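PDB 5UID: aminotransferase TlmJ from Streptoalloteichus hindustanus, which transfers amino groups as a pyridoxal 5'-phosphate-dependent aminotransferase of the DegT/DnrJ/EryC1 family, probably in natural-product biosynthesis. Local coordinates for the interface of chains A and B. Sequence-based numbering; all coordinates share one arbitrary frame. Chains: chain A/B, Aminotransferase TlmJ.

Contact 1: the interface of chains A and B. Residues chain A 31-32, 244, 246-248; chain B 184-185, 190, 192-193.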
loop_
_atom_site.group_PDB
_atom_site.type_symbol
_atom_site.label_atom_id
_atom_site.label_comp_id
_atom_site.label_asym_id
_atom_site.label_seq_id
_atom_site.Cartn_x
_atom_site.Cartn_y
_atom_site.Cartn_z
ATOM N N LEU A 31 -1.088 15.867 3.070
ATOM C CA LEU A 31 -1.286 14.540 3.634
ATOM C C LEU A 31 -0.381 13.482 3.015
ATOM O O LEU A 31 -0.136 12.454 3.653
ATOM C CB LEU A 31 -2.754 14.111 3.482
ATOM C CG LEU A 31 -3.776 14.626 4.506
ATOM C CD1 LEU A 31 -3.868 16.146 4.532
ATOM C CD2 LEU A 31 -5.147 14.022 4.243
ATOM N N GLY A 32 0.125 13.709 1.807
ATOM C CA GLY A 32 1.021 12.769 1.165
ATOM C C GLY A 32 2.407 12.805 1.777
ATOM O O GLY A 32 2.665 13.466 2.783
ATOM N N ARG A 244 3.545 1.812 -6.763
ATOM C CA ARG A 244 3.555 2.934 -5.828
ATOM C C ARG A 244 3.588 2.334 -4.428
ATOM O O ARG A 244 2.580 1.820 -3.935
ATOM C CB ARG A 244 2.344 3.837 -6.038
ATOM C CG ARG A 244 2.411 5.165 -5.295
ATOM C CD ARG A 244 1.216 6.030 -5.644
ATOM N NE ARG A 244 1.188 7.302 -4.923
ATOM C CZ ARG A 244 0.583 7.487 -3.753
ATOM N NH1 ARG A 244 -0.037 6.475 -3.160
ATOM N NH2 ARG A 244 0.592 8.683 -3.175
ATOM N N ILE A 246 4.863 3.801 -1.430
ATOM C CA ILE A 246 5.210 4.797 -0.432
ATOM C C ILE A 246 4.113 4.866 0.620
ATOM O O ILE A 246 2.996 4.376 0.434
ATOM C CB ILE A 246 5.441 6.183 -1.073
ATOM C CG1 ILE A 246 4.179 6.643 -1.809
ATOM C CG2 ILE A 246 6.634 6.140 -2.013
ATOM C CD1 ILE A 246 4.251 8.066 -2.324
ATOM N N SER A 247 4.442 5.483 1.750
ATOM C CA SER A 247 3.482 5.799 2.792
ATOM C C SER A 247 3.100 7.274 2.674
ATOM O O SER A 247 3.398 7.935 1.675
ATOM C CB SER A 247 4.063 5.454 4.165
ATOM O OG SER A 247 3.062 5.494 5.166
ATOM N N ASN A 248 2.437 7.809 3.699
ATOM C CA ASN A 248 1.991 9.194 3.673
ATOM C C ASN A 248 2.276 9.853 5.018
ATOM O O ASN A 248 2.615 9.190 6.004
ATOM C CB ASN A 248 0.501 9.297 3.311
ATOM C CG ASN A 248 -0.389 8.518 4.262
ATOM O OD1 ASN A 248 -0.557 8.893 5.424
ATOM N ND2 ASN A 248 -0.983 7.439 3.765
ATOM N N ASP B 184 -5.718 9.205 -2.858
ATOM C CA ASP B 184 -4.492 9.759 -2.303
ATOM C C ASP B 184 -4.667 11.253 -2.029
ATOM O O ASP B 184 -5.700 11.854 -2.329
ATOM C CB ASP B 184 -3.289 9.476 -3.213
ATOM C CG ASP B 184 -3.336 10.216 -4.552
ATOM O OD1 ASP B 184 -3.664 11.419 -4.603
ATOM O OD2 ASP B 184 -2.985 9.591 -5.573
ATOM N N ALA B 185 -3.625 11.864 -1.465
ATOM C CA ALA B 185 -3.716 13.231 -0.968
ATOM C C ALA B 185 -3.940 14.265 -2.065
ATOM O O ALA B 185 -4.186 15.432 -1.742
ATOM C CB ALA B 185 -2.450 13.579 -0.185
ATOM N N VAL B 190 -10.480 11.892 -0.412
ATOM C CA VAL B 190 -9.113 11.677 0.056
ATOM C C VAL B 190 -9.144 10.941 1.388
ATOM O O VAL B 190 -9.822 11.374 2.326
ATOM C CB VAL B 190 -8.356 13.011 0.198
ATOM C CG1 VAL B 190 -6.981 12.775 0.784
ATOM C CG2 VAL B 190 -8.268 13.722 -1.149
ATOM N N GLY B 192 -5.940 9.911 2.658
ATOM C CA GLY B 192 -4.508 9.807 2.866
ATOM C C GLY B 192 -3.888 8.943 1.790
ATOM O O GLY B 192 -3.168 9.437 0.919
ATOM N N ASP B 193 -4.153 7.642 1.861
ATOM C CA ASP B 193 -3.929 6.722 0.760
ATOM C C ASP B 193 -5.088 5.738 0.726
ATOM O O ASP B 193 -5.684 5.422 1.760
ATOM C CB ASP B 193 -2.591 5.977 0.884
ATOM C CG ASP B 193 -1.445 6.733 0.242
ATOM O OD1 ASP B 193 -1.619 7.214 -0.900
ATOM O OD2 ASP B 193 -0.378 6.858 0.878
HETATM O O HOH W 1 -2.166 16.896 0.260
HETATM O O HOH W 2 1.536 8.573 -0.239
#
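The methyl of B:Ala185 forms the small apolar centre of this patch of the subunit interface, tucked against the loop A:Leu31–A:Gly32. Its CB lies 3.7 Å from A:Leu31 CB and also packs against the A:Gly32 backbone. A:Leu31 points CG away from its own carbonyl carbon (chi1 -82°), and its CD2 branch crosses B:Val190 obliquely. Beside this pair a water bridges the backbone N of A:Leu31 and the carbonyl O of B:Ala185, 3.2 Å from each.

Outward, B:Asp193 carries the polar rim, a worked case of one carboxylate shared by donors from the partner chain. OD1 receives NH1 of A:Arg244 at 2.9 Å in a tip-to-tip salt bridge; the arginine chain is extended from CG to NE. OD1 lies in the guanidinium plane, whereas NH1 approaches from above the carboxylate plane, 47° out of it. CD1 of A:Ile246 covers one guanidinium face toward its rim. OD2 accepts ND2 of A:Asn248 at 3.0 Å, nearly straight: OD2 lies in the amide plane, ND2 above the carboxylate, and the side chains slide past each other in opposite directions. The crowded first torsion of A:Asn248 (57°) belongs to this placement. A water 2.8 Å from OD2 links it to the A:Ser247 carbonyl O. These partners would help to hold the carboxylate's rotation and probably favour its charged form.

All the residues lie in loops. B:Gly192, B:Asp193 and A:Asn248 belong to positions lining the pyridoxal-5'-phosphate pocket, so the patch adjoins the cofactor sites, near the predicted Schiff-base lysine B:Lys187; A:Asn248 immediately precedes helix 249-280.

Contact 2: the interface of chains A and B. Residues chain A 214, 216, 236, 238, 240-243; chain B 62, 66, 87-89, 92, 339.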
loop_
_atom_site.group_PDB
_atom_site.type_symbol
_atom_site.label_atom_id
_atom_site.label_comp_id
_atom_site.label_asym_id
_atom_site.label_seq_id
_atom_site.Cartn_x
_atom_site.Cartn_y
_atom_site.Cartn_z
ATOM N N LEU A 214 7.363 4.436 -8.187
ATOM C CA LEU A 214 6.996 4.097 -9.563
ATOM C C LEU A 214 8.203 4.021 -10.493
ATOM O O LEU A 214 8.051 4.091 -11.717
ATOM C CB LEU A 214 5.967 5.089 -10.120
ATOM C CG LEU A 214 4.616 5.132 -9.405
ATOM C CD1 LEU A 214 4.016 6.523 -9.486
ATOM C CD2 LEU A 214 3.666 4.113 -10.011
HETATM N N MSE A 216 10.328 6.261 -10.999
HETATM C CA MSE A 216 10.568 7.567 -11.610
HETATM C C MSE A 216 11.896 8.186 -11.178
HETATM O O MSE A 216 12.388 7.928 -10.080
HETATM C CB MSE A 216 9.427 8.530 -11.277
HETATM C CG MSE A 216 8.111 8.209 -11.960
HETATM SE SE MSE A 216 6.748 9.568 -11.617
HETATM C CE MSE A 216 6.517 9.299 -9.704
ATOM N N PHE A 236 9.467 13.448 -16.436
ATOM C CA PHE A 236 10.211 12.445 -15.689
ATOM C C PHE A 236 10.677 11.344 -16.632
ATOM O O PHE A 236 10.234 11.246 -17.779
ATOM C CB PHE A 236 9.358 11.851 -14.562
ATOM C CG PHE A 236 8.057 11.268 -15.037
ATOM C CD1 PHE A 236 7.979 9.944 -15.435
ATOM C CD2 PHE A 236 6.914 12.047 -15.095
ATOM C CE1 PHE A 236 6.782 9.409 -15.881
ATOM C CE2 PHE A 236 5.715 11.518 -15.537
ATOM C CZ PHE A 236 5.650 10.196 -15.930
ATOM N N VAL A 238 11.606 6.927 -16.554
ATOM C CA VAL A 238 11.259 5.682 -15.876
ATOM C C VAL A 238 12.451 4.739 -15.969
ATOM O O VAL A 238 12.869 4.361 -17.070
ATOM C CB VAL A 238 9.997 5.043 -16.477
ATOM C CG1 VAL A 238 9.725 3.696 -15.828
ATOM C CG2 VAL A 238 8.797 5.974 -16.310
ATOM N N ALA A 240 12.475 1.862 -13.881
ATOM C CA ALA A 240 11.970 0.561 -13.472
ATOM C C ALA A 240 10.452 0.632 -13.464
ATOM O O ALA A 240 9.877 1.669 -13.123
ATOM C CB ALA A 240 12.502 0.159 -12.092
ATOM N N PHE A 241 9.808 -0.469 -13.851
ATOM C CA PHE A 241 8.347 -0.539 -13.902
ATOM C C PHE A 241 7.777 -0.756 -12.497
ATOM O O PHE A 241 7.104 -1.744 -12.201
ATOM C CB PHE A 241 7.913 -1.638 -14.864
ATOM C CG PHE A 241 8.464 -1.478 -16.255
ATOM C CD1 PHE A 241 8.393 -0.258 -16.907
ATOM C CD2 PHE A 241 9.064 -2.545 -16.904
ATOM C CE1 PHE A 241 8.901 -0.106 -18.186
ATOM C CE2 PHE A 241 9.575 -2.401 -18.182
ATOM C CZ PHE A 241 9.492 -1.177 -18.824
ATOM N N GLY A 242 8.056 0.212 -11.620
ATOM C CA GLY A 242 7.727 0.059 -10.222
ATOM C C GLY A 242 6.281 0.386 -9.899
ATOM O O GLY A 242 5.597 1.125 -10.608
ATOM N N ARG A 243 5.815 -0.196 -8.796
ATOM C CA ARG A 243 4.512 0.129 -8.232
ATOM C C ARG A 243 4.628 1.423 -7.431
ATOM O O ARG A 243 5.676 2.076 -7.404
ATOM C CB ARG A 243 4.001 -1.023 -7.367
ATOM C CG ARG A 243 3.814 -2.333 -8.111
ATOM C CD ARG A 243 3.404 -3.462 -7.176
ATOM N NE ARG A 243 4.391 -3.675 -6.121
ATOM C CZ ARG A 243 5.458 -4.461 -6.240
ATOM N NH1 ARG A 243 5.680 -5.118 -7.372
ATOM N NH2 ARG A 243 6.302 -4.591 -5.227
ATOM N N THR B 62 -2.724 2.769 -7.988
ATOM C CA THR B 62 -1.642 2.087 -8.693
ATOM C C THR B 62 -1.694 0.586 -8.442
ATOM O O THR B 62 -1.569 -0.214 -9.376
ATOM C CB THR B 62 -0.288 2.645 -8.257
ATOM O OG1 THR B 62 -0.234 4.055 -8.521
ATOM C CG2 THR B 62 0.845 1.945 -9.000
ATOM N N PHE B 66 -2.219 -2.442 -11.093
ATOM C CA PHE B 66 -1.351 -3.612 -11.194
ATOM C C PHE B 66 -2.146 -4.902 -11.039
ATOM O O PHE B 66 -1.933 -5.864 -11.788
ATOM C CB PHE B 66 -0.238 -3.536 -10.144
ATOM C CG PHE B 66 1.028 -2.882 -10.637
ATOM C CD1 PHE B 66 1.122 -1.501 -10.738
ATOM C CD2 PHE B 66 2.129 -3.652 -10.989
ATOM C CE1 PHE B 66 2.287 -0.897 -11.191
ATOM C CE2 PHE B 66 3.300 -3.056 -11.444
ATOM C CZ PHE B 66 3.379 -1.677 -11.545
ATOM N N PHE B 87 -1.604 7.972 -16.514
ATOM C CA PHE B 87 -0.754 7.909 -15.335
ATOM C C PHE B 87 0.334 6.862 -15.537
ATOM O O PHE B 87 0.082 5.778 -16.071
ATOM C CB PHE B 87 -1.580 7.587 -14.091
ATOM C CG PHE B 87 -0.776 7.562 -12.820
ATOM C CD1 PHE B 87 -0.200 8.720 -12.329
ATOM C CD2 PHE B 87 -0.606 6.382 -12.116
ATOM C CE1 PHE B 87 0.538 8.703 -11.158
ATOM C CE2 PHE B 87 0.132 6.356 -10.943
ATOM C CZ PHE B 87 0.704 7.517 -10.464
ATOM N N VAL B 88 1.555 7.202 -15.111
ATOM C CA VAL B 88 2.704 6.320 -15.307
ATOM C C VAL B 88 2.468 4.956 -14.669
ATOM O O VAL B 88 2.945 3.933 -15.176
ATOM C CB VAL B 88 3.980 6.996 -14.761
ATOM C CG1 VAL B 88 3.801 7.382 -13.298
ATOM C CG2 VAL B 88 5.192 6.096 -14.940
ATOM N N GLY B 89 1.721 4.912 -13.562
ATOM C CA GLY B 89 1.416 3.637 -12.932
ATOM C C GLY B 89 0.637 2.693 -13.827
ATOM O O GLY B 89 0.780 1.471 -13.720
ATOM N N ASN B 92 3.242 1.153 -16.184
ATOM C CA ASN B 92 4.076 0.243 -15.403
ATOM C C ASN B 92 3.345 -1.060 -15.100
ATOM O O ASN B 92 3.939 -2.143 -15.163
ATOM C CB ASN B 92 4.522 0.919 -14.105
ATOM C CG ASN B 92 5.581 1.985 -14.330
ATOM O OD1 ASN B 92 5.979 2.257 -15.463
ATOM N ND2 ASN B 92 6.035 2.600 -13.246
ATOM N N TYR B 339 9.405 2.494 -22.258
ATOM C CA TYR B 339 8.319 1.674 -22.775
ATOM C C TYR B 339 8.546 1.205 -24.208
ATOM O O TYR B 339 7.655 0.575 -24.788
ATOM C CB TYR B 339 6.999 2.440 -22.672
ATOM C CG TYR B 339 6.698 2.889 -21.261
ATOM C CD1 TYR B 339 6.550 1.961 -20.238
ATOM C CD2 TYR B 339 6.565 4.235 -20.949
ATOM C CE1 TYR B 339 6.277 2.360 -18.942
ATOM C CE2 TYR B 339 6.290 4.645 -19.654
ATOM C CZ TYR B 339 6.148 3.701 -18.654
ATOM O OH TYR B 339 5.875 4.094 -17.365
#
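Helix 88-95 of chain B presents B:Asn92 with CG anti to its carbonyl carbon (chi1 -73°), its side-chain amide meeting the backbone of chain A. In this patch of the two-fold interface between TlmJ copies, that helix packs on loop and strand residues of the partner, helping to hold the dimer. For A:Leu214, chi1 -63° with chi2 149° directs the two methyls among B:Phe87, B:Val88 and B:Thr62. CD1 touches CZ of B:Phe87 at 3.6 Å, the side chains crossing at about a right angle, while CD2 meets CG2 of B:Thr62 tip to tip.

B:Val88 splits its methyls: CG1 faces A:Leu214 and the selenium of A:Met216, a selenomethionine, whereas CG2 packs against CE1 of A:Phe236 at 3.8 Å and against A:Val238. That selenium also sits over the centre of the A:Phe236 ring.

A side-chain amide here satisfies backbone carbonyls across an interface. ND2 of B:Asn92 donates to the A:Gly242 carbonyl O at 3.1 Å, in the carbonyl plane and on a lone pair, and makes a weak bond to the A:Leu214 carbonyl O. Its OD1 accepts the phenol OH of B:Tyr339 at 2.6 Å, a bond within chain B that probably helps to fix the amide's rotation, although the hydroxyl sits above the carbonyl plane. An alanine in place of B:Asn92 removes this amide and would probably loosen the pairing of helix 88-95 with the chain A loop.

Next to A:Gly242 in sequence, CG of A:Arg243 lies over the face of B:Phe66, 3.4 Å from the ring centroid, in a CH-pi contact.

About 16 Å separates the C-alpha centres of contact 1 and contact 2, and no residue belongs to both. They are nevertheless continuous in chain A, where A:Arg243 of contact 2 is followed directly by A:Arg244 of contact 1, so one loop runs through the two patches. On chain B, contact 1 draws on loops near the predicted cofactor lysine, whereas contact 2 draws on helices 61-72 and 88-95 and the 3-10 helix 337-339. Because the interface is two-fold symmetric, each patch recurs with the chains exchanged. Such pairing is consistent with a dimer whose association may help to order the active-site surroundings.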